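Local coordinates for protein UDP-N-acetylglucosamine 2-epimerase (Methanocaldococcus jannaschii, PDB 4NES) that probably catalyses the reversible epimerization at C-2 of UDP-N-acetylglucosamine to UDP-N-acetylmannosamine, and binds both UDP-N-acetylglucosamine and UDP, at residues A[10-24]-A[43-55]. Residues are numbered along the deposited sequence; the frame is centred on the assembly and turned at random.
Sequences RPEIIKLSPIIRALE and MDKIFFEELNLPN. With UDP (uridine-5'-diphosphate), chain C; UD1 (uridine-diphosphate-N-acetylglucosamine), chain B.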
ATOM      1  N   ARG A  10      -7.739  18.658  -7.856  1.00  6.64           N
ATOM      2  CA  ARG A  10      -7.291  20.052  -7.831  1.00  7.71           C
ATOM      3  C   ARG A  10      -5.835  20.287  -7.369  1.00  7.98           C
ATOM      4  O   ARG A  10      -5.047  20.858  -8.120  1.00  7.72           O
ATOM      5  CB  ARG A  10      -8.264  20.919  -7.021  1.00  7.56           C
ATOM      6  CG  ARG A  10      -7.710  22.302  -6.704  1.00  7.75           C
ATOM      7  CD  ARG A  10      -8.776  23.180  -6.053  1.00  8.00           C
ATOM      8  NE  ARG A  10      -9.053  22.817  -4.659  1.00  8.44           N
ATOM      9  CZ  ARG A  10     -10.003  23.370  -3.919  1.00  8.10           C
ATOM     10  NH1 ARG A  10     -10.809  24.284  -4.445  1.00  8.73           N
ATOM     11  NH2 ARG A  10     -10.164  22.995  -2.656  1.00  9.57           N
ATOM     12  N   PRO A  11      -5.467  19.866  -6.143  1.00  7.29           N
ATOM     13  CA  PRO A  11      -4.095  20.169  -5.694  1.00  7.88           C
ATOM     14  C   PRO A  11      -3.013  19.492  -6.523  1.00  8.85           C
ATOM     15  O   PRO A  11      -1.929  20.065  -6.673  1.00  9.06           O
ATOM     16  CB  PRO A  11      -4.067  19.630  -4.258  1.00  7.90           C
ATOM     17  CG  PRO A  11      -5.163  18.586  -4.219  1.00  8.25           C
ATOM     18  CD  PRO A  11      -6.229  19.135  -5.107  1.00  8.03           C
ATOM     19  N   GLU A  12      -3.289  18.306  -7.057  1.00  6.84           N
ATOM     20  CA  GLU A  12      -2.325  17.611  -7.908  1.00  8.13           C
ATOM     21  C   GLU A  12      -2.077  18.385  -9.184  1.00  7.75           C
ATOM     22  O   GLU A  12      -0.939  18.468  -9.652  1.00  9.21           O
ATOM     23  CB  GLU A  12      -2.827  16.215  -8.276  1.00  7.98           C
ATOM     24  CG  GLU A  12      -2.973  15.242  -7.109  1.00  8.59           C
ATOM     25  CD  GLU A  12      -3.728  14.005  -7.537  1.00 11.45           C
ATOM     26  OE1 GLU A  12      -4.890  13.825  -7.111  1.00 13.08           O
ATOM     27  OE2 GLU A  12      -3.166  13.215  -8.320  1.00 12.36           O
ATOM     28  N   ILE A  13      -3.138  18.933  -9.772  1.00  7.10           N
ATOM     29  CA  ILE A  13      -2.994  19.641 -11.037  1.00  8.12           C
ATOM     30  C   ILE A  13      -2.078  20.847 -10.826  1.00  7.72           C
ATOM     31  O   ILE A  13      -1.150  21.105 -11.610  1.00  9.05           O
ATOM     32  CB  ILE A  13      -4.366  20.087 -11.586  1.00  8.17           C
ATOM     33  CG1 ILE A  13      -5.249  18.869 -11.863  1.00 11.08           C
ATOM     34  CG2 ILE A  13      -4.192  20.911 -12.847  1.00  8.86           C
ATOM     35  CD1 ILE A  13      -6.736  19.191 -11.959  1.00 11.94           C
ATOM     36  N   ILE A  14      -2.313  21.567  -9.740  1.00  7.22           N
ATOM     37  CA  ILE A  14      -1.527  22.756  -9.432  1.00  6.96           C
ATOM     38  C   ILE A  14      -0.065  22.376  -9.176  1.00  6.70           C
ATOM     39  O   ILE A  14       0.851  22.981  -9.751  1.00  7.43           O
ATOM     40  CB  ILE A  14      -2.142  23.498  -8.222  1.00  8.31           C
ATOM     41  CG1 ILE A  14      -3.526  24.056  -8.589  1.00  7.84           C
ATOM     42  CG2 ILE A  14      -1.201  24.584  -7.714  1.00  9.59           C
ATOM     43  CD1 ILE A  14      -4.343  24.464  -7.390  1.00  8.96           C
ATOM     44  N   LYS A  15       0.162  21.358  -8.351  1.00  7.47           N
ATOM     45  CA  LYS A  15       1.522  20.989  -7.982  1.00  5.93           C
ATOM     46  C   LYS A  15       2.298  20.261  -9.076  1.00  8.47           C
ATOM     47  O   LYS A  15       3.528  20.217  -9.043  1.00  8.33           O
ATOM     48  CB  LYS A  15       1.526  20.206  -6.660  1.00  6.64           C
ATOM     49  CG  LYS A  15       1.393  21.141  -5.475  1.00  7.05           C
ATOM     50  CD  LYS A  15       1.183  20.399  -4.159  1.00  8.72           C
ATOM     51  CE  LYS A  15       1.335  21.336  -2.965  1.00  9.96           C
ATOM     52  NZ  LYS A  15       1.018  20.659  -1.661  1.00 10.05           N
ATOM     53  N   LEU A  16       1.590  19.695 -10.046  1.00  7.29           N
ATOM     54  CA  LEU A  16       2.247  19.087 -11.204  1.00  8.11           C
ATOM     55  C   LEU A  16       2.506  20.094 -12.314  1.00  7.85           C
ATOM     56  O   LEU A  16       3.322  19.833 -13.201  1.00  8.15           O
ATOM     57  CB  LEU A  16       1.433  17.915 -11.764  1.00  8.46           C
ATOM     58  CG  LEU A  16       1.533  16.652 -10.909  1.00  8.02           C
ATOM     59  CD1 LEU A  16       0.367  15.716 -11.216  1.00 10.78           C
ATOM     60  CD2 LEU A  16       2.891  15.958 -11.119  1.00 11.46           C
ATOM     61  N   SER A  17       1.836  21.241 -12.279  1.00  7.99           N
ATOM     62  CA  SER A  17       2.032  22.244 -13.332  1.00  8.62           C
ATOM     63  C   SER A  17       3.501  22.661 -13.573  1.00  8.57           C
ATOM     64  O   SER A  17       3.906  22.804 -14.735  1.00  8.85           O
ATOM     65  CB  SER A  17       1.079  23.452 -13.184  1.00 10.35           C
ATOM     66  OG  SER A  17       1.393  24.309 -12.097  1.00 13.27           O
ATOM     67  N   PRO A  18       4.314  22.822 -12.507  1.00  8.38           N
ATOM     68  CA  PRO A  18       5.717  23.157 -12.788  1.00  9.93           C
ATOM     69  C   PRO A  18       6.495  22.009 -13.421  1.00  8.94           C
ATOM     70  O   PRO A  18       7.471  22.262 -14.150  1.00  9.25           O
ATOM     71  CB  PRO A  18       6.287  23.479 -11.406  1.00 10.79           C
ATOM     72  CG  PRO A  18       5.078  23.885 -10.579  1.00  8.80           C
ATOM     73  CD  PRO A  18       3.988  22.986 -11.074  1.00  7.14           C
ATOM     74  N   ILE A  19       6.098  20.771 -13.141  1.00  8.42           N
ATOM     75  CA  ILE A  19       6.726  19.617 -13.784  1.00  8.95           C
ATOM     76  C   ILE A  19       6.354  19.559 -15.262  1.00  8.36           C
ATOM     77  O   ILE A  19       7.215  19.336 -16.136  1.00  9.06           O
ATOM     78  CB  ILE A  19       6.357  18.318 -13.047  1.00  8.49           C
ATOM     79  CG1 ILE A  19       7.094  18.297 -11.709  1.00 10.61           C
ATOM     80  CG2 ILE A  19       6.717  17.100 -13.886  1.00  9.09           C
ATOM     81  CD1 ILE A  19       6.551  17.287 -10.726  1.00 13.61           C
ATOM     82  N   ILE A  20       5.084  19.813 -15.553  1.00 10.09           N
ATOM     83  CA  ILE A  20       4.629  19.924 -16.932  1.00 10.50           C
ATOM     84  C   ILE A  20       5.360  21.049 -17.670  1.00 10.16           C
ATOM     85  O   ILE A  20       5.809  20.843 -18.810  1.00 10.56           O
ATOM     86  CB  ILE A  20       3.096  20.096 -16.988  1.00 12.54           C
ATOM     87  CG1 ILE A  20       2.433  18.796 -16.515  1.00 12.42           C
ATOM     88  CG2 ILE A  20       2.629  20.509 -18.391  1.00 14.07           C
ATOM     89  CD1 ILE A  20       0.964  18.915 -16.153  1.00 16.02           C
ATOM     90  N   ARG A  21       5.525  22.213 -17.037  1.00 11.17           N
ATOM     91  CA  ARG A  21       6.269  23.325 -17.658  1.00  9.86           C
ATOM     92  C   ARG A  21       7.686  22.884 -18.031  1.00 12.51           C
ATOM     93  O   ARG A  21       8.199  23.187 -19.128  1.00 12.64           O
ATOM     94  CB  ARG A  21       6.344  24.525 -16.708  1.00 13.00           C
ATOM     95  CG  ARG A  21       5.061  25.349 -16.560  1.00 14.62           C
ATOM     96  CD  ARG A  21       4.764  26.193 -17.799  1.00 18.80           C
ATOM     97  NE  ARG A  21       4.016  25.442 -18.801  1.00 19.81           N
ATOM     98  CZ  ARG A  21       2.694  25.283 -18.783  1.00 20.69           C
ATOM     99  NH1 ARG A  21       1.966  25.832 -17.818  1.00 28.07           N
ATOM    100  NH2 ARG A  21       2.098  24.576 -19.729  1.00 25.97           N
ATOM    101  N   ALA A  22       8.310  22.136 -17.130  1.00 10.00           N
ATOM    102  CA  ALA A  22       9.665  21.655 -17.369  1.00 12.05           C
ATOM    103  C   ALA A  22       9.717  20.595 -18.470  1.00 10.66           C
ATOM    104  O   ALA A  22      10.598  20.640 -19.334  1.00 11.96           O
ATOM    105  CB  ALA A  22      10.277  21.130 -16.091  1.00 10.97           C
ATOM    106  N   LEU A  23       8.783  19.645 -18.452  1.00 10.95           N
ATOM    107  CA  LEU A  23       8.710  18.618 -19.488  1.00 12.01           C
ATOM    108  C   LEU A  23       8.523  19.196 -20.888  1.00 12.74           C
ATOM    109  O   LEU A  23       9.036  18.638 -21.865  1.00 12.29           O
ATOM    110  CB  LEU A  23       7.581  17.632 -19.198  1.00 11.09           C
ATOM    111  CG  LEU A  23       7.820  16.663 -18.049  1.00 10.15           C
ATOM    112  CD1 LEU A  23       6.520  15.976 -17.634  1.00 11.91           C
ATOM    113  CD2 LEU A  23       8.866  15.631 -18.446  1.00 11.59           C
ATOM    114  N   GLU A  24       7.785  20.299 -20.987  1.00 12.29           N
ATOM    115  CA  GLU A  24       7.537  20.948 -22.274  1.00 16.43           C
ATOM    116  C   GLU A  24       8.804  21.477 -22.924  1.00 15.81           C
ATOM    117  O   GLU A  24       8.836  21.695 -24.136  1.00 22.17           O
ATOM    118  CB  GLU A  24       6.533  22.088 -22.114  1.00 18.79           C
ATOM    119  CG  GLU A  24       5.110  21.630 -21.919  1.00 21.44           C
ATOM    120  CD  GLU A  24       4.207  22.779 -21.528  1.00 29.23           C
ATOM    121  OE1 GLU A  24       4.740  23.881 -21.279  1.00 26.95           O
ATOM    122  OE2 GLU A  24       2.977  22.576 -21.466  1.00 40.99           O
HETATM  123  N   MSE A  43     -13.163  22.518 -10.011  1.00 10.42           N
HETATM  124  CA  MSE A  43     -12.186  21.684  -9.310  1.00 11.38           C
HETATM  125  C   MSE A  43     -11.140  21.105 -10.251  1.00 10.13           C
HETATM  126  O   MSE A  43     -10.200  20.439  -9.814  1.00 12.01           O
HETATM  127  CB  MSE A  43     -12.893  20.537  -8.578  1.00  9.97           C
HETATM  128  CG  MSE A  43     -13.837  21.003  -7.477  1.00 11.49           C
HETATM  129 SE   MSE A  43     -12.970  22.007  -6.053  1.00 13.31          SE
HETATM  130  CE  MSE A  43     -12.027  20.562  -5.178  1.00  9.72           C
ATOM    131  N   ASP A  44     -11.294  21.352 -11.546  1.00 10.43           N
ATOM    132  CA  ASP A  44     -10.541  20.589 -12.531  1.00 10.35           C
ATOM    133  C   ASP A  44     -10.257  21.372 -13.813  1.00  9.94           C
ATOM    134  O   ASP A  44      -9.134  21.841 -14.017  1.00 10.01           O
ATOM    135  CB  ASP A  44     -11.284  19.285 -12.834  1.00 10.64           C
ATOM    136  CG  ASP A  44     -10.669  18.517 -13.970  1.00 15.17           C
ATOM    137  OD1 ASP A  44      -9.435  18.336 -13.966  1.00 15.09           O
ATOM    138  OD2 ASP A  44     -11.420  18.106 -14.876  1.00 15.45           O
ATOM    139  N   LYS A  45     -11.277  21.522 -14.656  1.00 10.03           N
ATOM    140  CA  LYS A  45     -11.166  22.238 -15.931  1.00 10.71           C
ATOM    141  C   LYS A  45     -10.524  23.614 -15.777  1.00 11.56           C
ATOM    142  O   LYS A  45      -9.650  23.981 -16.564  1.00 11.44           O
ATOM    143  CB  LYS A  45     -12.546  22.371 -16.576  1.00 13.93           C
ATOM    144  CG  LYS A  45     -12.558  23.089 -17.912  1.00 13.73           C
ATOM    145  CD  LYS A  45     -13.970  23.117 -18.484  1.00 18.58           C
ATOM    146  CE  LYS A  45     -14.092  24.130 -19.609  1.00 30.11           C
ATOM    147  NZ  LYS A  45     -15.370  23.980 -20.357  1.00 34.22           N
ATOM    148  N   ILE A  46     -10.917  24.354 -14.741  1.00  8.04           N
ATOM    149  CA  ILE A  46     -10.406  25.708 -14.572  1.00  9.81           C
ATOM    150  C   ILE A  46      -8.888  25.729 -14.388  1.00  9.38           C
ATOM    151  O   ILE A  46      -8.225  26.685 -14.791  1.00 11.64           O
ATOM    152  CB  ILE A  46     -11.144  26.461 -13.428  1.00  9.56           C
ATOM    153  CG1 ILE A  46     -10.804  27.956 -13.441  1.00 13.32           C
ATOM    154  CG2 ILE A  46     -10.844  25.845 -12.063  1.00 10.70           C
ATOM    155  CD1 ILE A  46     -11.795  28.820 -12.652  1.00 14.45           C
ATOM    156  N   PHE A  47      -8.328  24.674 -13.806  1.00  9.69           N
ATOM    157  CA  PHE A  47      -6.896  24.624 -13.579  1.00 10.37           C
ATOM    158  C   PHE A  47      -6.134  24.275 -14.837  1.00  9.28           C
ATOM    159  O   PHE A  47      -5.068  24.830 -15.092  1.00 11.73           O
ATOM    160  CB  PHE A  47      -6.584  23.677 -12.418  1.00  7.85           C
ATOM    161  CG  PHE A  47      -7.224  24.121 -11.150  1.00  9.68           C
ATOM    162  CD1 PHE A  47      -6.711  25.217 -10.464  1.00 12.02           C
ATOM    163  CD2 PHE A  47      -8.394  23.530 -10.696  1.00 11.04           C
ATOM    164  CE1 PHE A  47      -7.321  25.678  -9.315  1.00 10.77           C
ATOM    165  CE2 PHE A  47      -9.006  23.988  -9.554  1.00 12.07           C
ATOM    166  CZ  PHE A  47      -8.472  25.072  -8.866  1.00 11.20           C
ATOM    167  N   PHE A  48      -6.685  23.366 -15.635  1.00 10.14           N
ATOM    168  CA  PHE A  48      -6.091  23.086 -16.931  1.00 10.98           C
ATOM    169  C   PHE A  48      -6.071  24.344 -17.793  1.00 10.76           C
ATOM    170  O   PHE A  48      -5.109  24.581 -18.521  1.00 13.53           O
ATOM    171  CB  PHE A  48      -6.816  21.935 -17.630  1.00 10.16           C
ATOM    172  CG  PHE A  48      -6.334  20.579 -17.197  1.00  9.20           C
ATOM    173  CD1 PHE A  48      -6.793  20.003 -16.024  1.00 10.88           C
ATOM    174  CD2 PHE A  48      -5.393  19.894 -17.953  1.00 10.41           C
ATOM    175  CE1 PHE A  48      -6.332  18.758 -15.621  1.00 11.49           C
ATOM    176  CE2 PHE A  48      -4.931  18.639 -17.553  1.00 12.74           C
ATOM    177  CZ  PHE A  48      -5.405  18.075 -16.384  1.00 11.19           C
ATOM    178  N   GLU A  49      -7.125  25.151 -17.699  1.00  9.72           N
ATOM    179  CA  GLU A  49      -7.190  26.396 -18.459  1.00 10.84           C
ATOM    180  C   GLU A  49      -6.226  27.465 -17.938  1.00 11.56           C
ATOM    181  O   GLU A  49      -5.415  28.005 -18.695  1.00 12.33           O
ATOM    182  CB  GLU A  49      -8.618  26.945 -18.471  1.00 11.11           C
ATOM    183  CG  GLU A  49      -8.774  28.252 -19.241  1.00 17.62           C
ATOM    184  CD  GLU A  49      -8.457  28.096 -20.714  1.00 27.66           C
ATOM    185  OE1 GLU A  49      -8.565  26.965 -21.234  1.00 28.21           O
ATOM    186  OE2 GLU A  49      -8.100  29.107 -21.362  1.00 30.99           O
ATOM    187  N   GLU A  50      -6.320  27.790 -16.654  1.00 10.75           N
ATOM    188  CA  GLU A  50      -5.524  28.890 -16.124  1.00  9.78           C
ATOM    189  C   GLU A  50      -4.034  28.576 -16.130  1.00 11.52           C
ATOM    190  O   GLU A  50      -3.211  29.477 -16.254  1.00 13.45           O
ATOM    191  CB  GLU A  50      -5.974  29.270 -14.705  1.00 11.96           C
ATOM    192  CG  GLU A  50      -7.363  29.895 -14.631  1.00 11.66           C
ATOM    193  CD  GLU A  50      -7.681  30.493 -13.268  1.00 12.44           C
ATOM    194  OE1 GLU A  50      -6.904  30.291 -12.317  1.00 13.18           O
ATOM    195  OE2 GLU A  50      -8.720  31.177 -13.159  1.00 15.13           O
ATOM    196  N   LEU A  51      -3.693  27.296 -15.997  1.00 12.07           N
ATOM    197  CA  LEU A  51      -2.295  26.890 -15.929  1.00  9.24           C
ATOM    198  C   LEU A  51      -1.754  26.459 -17.287  1.00 11.23           C
ATOM    199  O   LEU A  51      -0.615  25.996 -17.379  1.00 12.27           O
ATOM    200  CB  LEU A  51      -2.094  25.788 -14.881  1.00 10.47           C
ATOM    201  CG  LEU A  51      -2.465  26.252 -13.466  1.00 10.91           C
ATOM    202  CD1 LEU A  51      -2.438  25.103 -12.482  1.00 13.14           C
ATOM    203  CD2 LEU A  51      -1.527  27.352 -13.007  1.00 17.46           C
ATOM    204  N   ASN A  52      -2.575  26.620 -18.326  1.00 12.26           N
ATOM    205  CA  ASN A  52      -2.138  26.380 -19.707  1.00 13.82           C
ATOM    206  C   ASN A  52      -1.595  24.958 -19.873  1.00 13.21           C
ATOM    207  O   ASN A  52      -0.499  24.737 -20.402  1.00 16.26           O
ATOM    208  CB  ASN A  52      -1.102  27.442 -20.107  1.00 15.23           C
ATOM    209  CG  ASN A  52      -0.833  27.480 -21.593  1.00 23.36           C
ATOM    210  OD1 ASN A  52      -1.716  27.221 -22.412  1.00 24.58           O
ATOM    211  ND2 ASN A  52       0.396  27.825 -21.948  1.00 22.88           N
ATOM    212  N   LEU A  53      -2.376  23.984 -19.409  1.00 12.33           N
ATOM    213  CA  LEU A  53      -1.971  22.581 -19.427  1.00 13.56           C
ATOM    214  C   LEU A  53      -2.634  21.843 -20.579  1.00 12.61           C
ATOM    215  O   LEU A  53      -3.765  22.161 -20.954  1.00 13.08           O
ATOM    216  CB  LEU A  53      -2.340  21.898 -18.104  1.00 11.70           C
ATOM    217  CG  LEU A  53      -1.746  22.530 -16.847  1.00 12.19           C
ATOM    218  CD1 LEU A  53      -2.209  21.772 -15.621  1.00 13.41           C
ATOM    219  CD2 LEU A  53      -0.225  22.591 -16.892  1.00 13.18           C
ATOM    220  N   PRO A  54      -1.938  20.842 -21.140  1.00 15.75           N
ATOM    221  CA  PRO A  54      -2.524  20.096 -22.254  1.00 15.30           C
ATOM    222  C   PRO A  54      -3.631  19.158 -21.794  1.00 16.28           C
ATOM    223  O   PRO A  54      -3.672  18.754 -20.624  1.00 14.36           O
ATOM    224  CB  PRO A  54      -1.343  19.275 -22.782  1.00 16.87           C
ATOM    225  CG  PRO A  54      -0.455  19.099 -21.599  1.00 21.83           C
ATOM    226  CD  PRO A  54      -0.573  20.386 -20.825  1.00 16.74           C
ATOM    227  N   ASN A  55      -4.521  18.809 -22.714  1.00 15.00           N
ATOM    228  CA  ASN A  55      -5.549  17.822 -22.424  1.00 17.32           C
ATOM    229  C   ASN A  55      -4.921  16.488 -22.067  1.00 16.21           C
ATOM    230  O   ASN A  55      -3.952  16.060 -22.699  1.00 18.40           O
ATOM    231  CB  ASN A  55      -6.462  17.615 -23.632  1.00 24.62           C
ATOM    232  CG  ASN A  55      -7.049  18.904 -24.150  1.00 32.38           C
ATOM    233  OD1 ASN A  55      -7.437  19.780 -23.379  1.00 37.63           O
ATOM    234  ND2 ASN A  55      -7.120  19.028 -25.472  1.00 35.85           N
TER
HETATM  235  N1  UDP C 401      -7.205  26.463  -4.331  1.00  8.56           N
HETATM  236  C2  UDP C 401      -7.739  27.087  -5.408  1.00  9.18           C
HETATM  237  N3  UDP C 401      -8.986  27.599  -5.336  1.00  8.77           N
HETATM  238  C4  UDP C 401      -9.741  27.513  -4.219  1.00  9.76           C
HETATM  239  C5  UDP C 401      -9.224  26.872  -3.085  1.00  9.33           C
HETATM  240  C6  UDP C 401      -7.933  26.342  -3.183  1.00  8.40           C
HETATM  241  O2  UDP C 401      -7.091  27.191  -6.453  1.00  9.59           O
HETATM  242  O4  UDP C 401     -11.025  28.051  -4.201  1.00 11.05           O
HETATM  243  C1' UDP C 401      -5.869  25.842  -4.362  1.00  8.82           C
HETATM  244  C2' UDP C 401      -4.880  26.306  -3.428  1.00  7.98           C
HETATM  245  O2' UDP C 401      -4.301  27.511  -3.876  1.00 10.09           O
HETATM  246  C3' UDP C 401      -3.949  25.173  -3.335  1.00  8.45           C
HETATM  247  C4' UDP C 401      -4.781  24.010  -3.606  1.00  8.06           C
HETATM  248  O4' UDP C 401      -6.051  24.480  -3.983  1.00  8.79           O
HETATM  249  O3' UDP C 401      -2.899  25.219  -4.261  1.00  9.73           O
HETATM  250  C5' UDP C 401      -4.982  23.125  -2.423  1.00 10.60           C
HETATM  251  O5' UDP C 401      -5.891  22.086  -2.691  1.00  9.80           O
HETATM  252  PA  UDP C 401      -6.845  21.478  -1.581  1.00  9.19           P
HETATM  253  O1A UDP C 401      -8.167  21.142  -2.237  1.00 12.00           O
HETATM  254  O2A UDP C 401      -6.993  22.473  -0.450  1.00  9.84           O
HETATM  255  O3A UDP C 401      -6.224  20.113  -1.092  1.00  9.47           O
HETATM  256  PB  UDP C 401      -5.015  19.719  -0.173  1.00  7.66           P
HETATM  257  O1B UDP C 401      -3.835  20.641  -0.441  1.00 10.49           O
HETATM  258  O2B UDP C 401      -5.464  19.768   1.265  1.00  8.28           O
HETATM  259  O3B UDP C 401      -4.742  18.304  -0.600  1.00  8.93           O
HETATM  260  C1' UD1 B 400      -9.695  14.579  -2.171  1.00  7.78           C
HETATM  261  C2' UD1 B 400      -8.495  13.980  -1.503  1.00  8.31           C
HETATM  262  C3' UD1 B 400      -7.874  14.917  -0.585  1.00  8.08           C
HETATM  263  C4' UD1 B 400      -7.559  16.212  -1.200  1.00  8.08           C
HETATM  264  C5' UD1 B 400      -8.760  16.759  -1.928  1.00  8.00           C
HETATM  265  C6' UD1 B 400      -8.440  17.963  -2.730  1.00  6.66           C
HETATM  266  C7' UD1 B 400      -8.665  11.439  -1.190  1.00 10.10           C
HETATM  267  C8' UD1 B 400      -9.121  10.319  -0.302  1.00  8.48           C
HETATM  268  N2' UD1 B 400      -8.905  12.784  -0.721  1.00  8.97           N
HETATM  269  O1' UD1 B 400     -10.646  14.869  -1.211  1.00  7.78           O
HETATM  270  O3' UD1 B 400      -6.673  14.332  -0.048  1.00 10.23           O
HETATM  271  O4' UD1 B 400      -7.134  17.148  -0.222  1.00  8.68           O
HETATM  272  O5' UD1 B 400      -9.278  15.801  -2.844  1.00  8.48           O
HETATM  273  O6' UD1 B 400      -9.470  18.873  -2.844  1.00  8.24           O
HETATM  274  O7' UD1 B 400      -8.118  11.208  -2.271  1.00  9.34           O
HETATM  275  N1  UD1 B 400     -17.026  16.360  -5.223  1.00 11.95           N
HETATM  276  C2  UD1 B 400     -17.659  17.063  -6.165  1.00 13.82           C
HETATM  277  N3  UD1 B 400     -17.040  17.386  -7.298  1.00 11.90           N
HETATM  278  C4  UD1 B 400     -15.776  17.004  -7.531  1.00 14.12           C
HETATM  279  C5  UD1 B 400     -15.087  16.275  -6.573  1.00 14.74           C
HETATM  280  C6  UD1 B 400     -15.744  15.958  -5.394  1.00 14.14           C
HETATM  281  O2  UD1 B 400     -18.806  17.427  -5.996  1.00 12.34           O
HETATM  282  O4  UD1 B 400     -15.161  17.344  -8.700  1.00 12.90           O
HETATM  283  C1B UD1 B 400     -17.693  16.006  -3.948  1.00 13.39           C
HETATM  284  C2B UD1 B 400     -18.505  14.776  -3.999  1.00 10.67           C
HETATM  285  O2' UD1 B 400     -19.633  14.922  -3.173  1.00 14.93           O
HETATM  286  C3B UD1 B 400     -17.620  13.772  -3.453  1.00 10.46           C
HETATM  287  C4B UD1 B 400     -16.908  14.531  -2.395  1.00  9.63           C
HETATM  288  O4B UD1 B 400     -16.734  15.840  -2.902  1.00 11.38           O
HETATM  289  O3B UD1 B 400     -18.266  12.625  -2.958  1.00 13.11           O
HETATM  290  C5B UD1 B 400     -15.579  13.951  -2.064  1.00 10.39           C
HETATM  291  O5B UD1 B 400     -14.731  13.733  -3.162  1.00 10.01           O
HETATM  292  PA  UD1 B 400     -13.429  12.904  -2.994  1.00 11.23           P
HETATM  293  O1A UD1 B 400     -13.792  11.526  -2.537  1.00 15.23           O
HETATM  294  O2A UD1 B 400     -12.696  12.900  -4.296  1.00 13.47           O
HETATM  295  O3A UD1 B 400     -12.581  13.533  -1.839  1.00 10.39           O
HETATM  296  PB  UD1 B 400     -12.170  15.051  -1.575  1.00  9.17           P
HETATM  297  O1B UD1 B 400     -12.870  15.499  -0.335  1.00  9.83           O
HETATM  298  O2B UD1 B 400     -12.365  15.891  -2.808  1.00  9.93           O
HETATM  299  O   HOH W   1       0.178  23.459 -22.665  1.00 32.89           O
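Arg10 runs between Met43 and Phe47 into the nucleotide site. Its CB lies 3.4 Å from Met43 O, a buried carbonyl without a hydrogen-bond partner. CG and CD pass beside the CE2 and CZ corner of the Phe47 ring, with CD 3.4 Å from CZ. The chain then bends at chi3 (74°), and the guanidinium plane stands almost perpendicular to that ring. NE and NH2 both donate to O1A of UDP at the guanidinium edge, NH2 at 2.8 Å. The C5 edge of the uracil lies over one face, offset toward the NH1 rim; CE of Met43, a selenomethionine, sits over the centre of the other. Between them, the group presents its edge to the phosphate.

Further along, Ile13 fills the space between the helices. Its CG2 touches Phe47 CB and Leu53 CD1, while its CD1 meets the Phe48 ring and Asp44 OD1, an oxygen hydrogen-bonded to His34. Ile14 CD1 reaches both Phe47 and the UDP ribose. Leu53 CD2 packs on Ile20 CG2 at 3.8 Å.

Arg21 closes the far end. Its NH1 donates to Leu51 O (2.6 Å), nearly in line with the C=O. NH2 reaches Asn52 O (2.7 Å) from above the carbonyl plane. Glu24 grips NE and NH2 side-on in a salt bridge, which fixes the guanidinium. A leucine in place of Arg21 would probably leave Leu51 O without this donor, Asn52 O relying on a water, and Glu24 without its charge mate.

Asn52, with positive phi, ends helix 45-50 in a Schellman motif; through the two carbonyls, Arg21 ties this terminus to helix 10-23. The two helices run nearly parallel, at 16°. They belong to the N-terminal Rossmann-like domain of a GT-B fold, and their N-terminal ends border the interdomain cleft where UDP and UDP-N-acetylglucosamine bind.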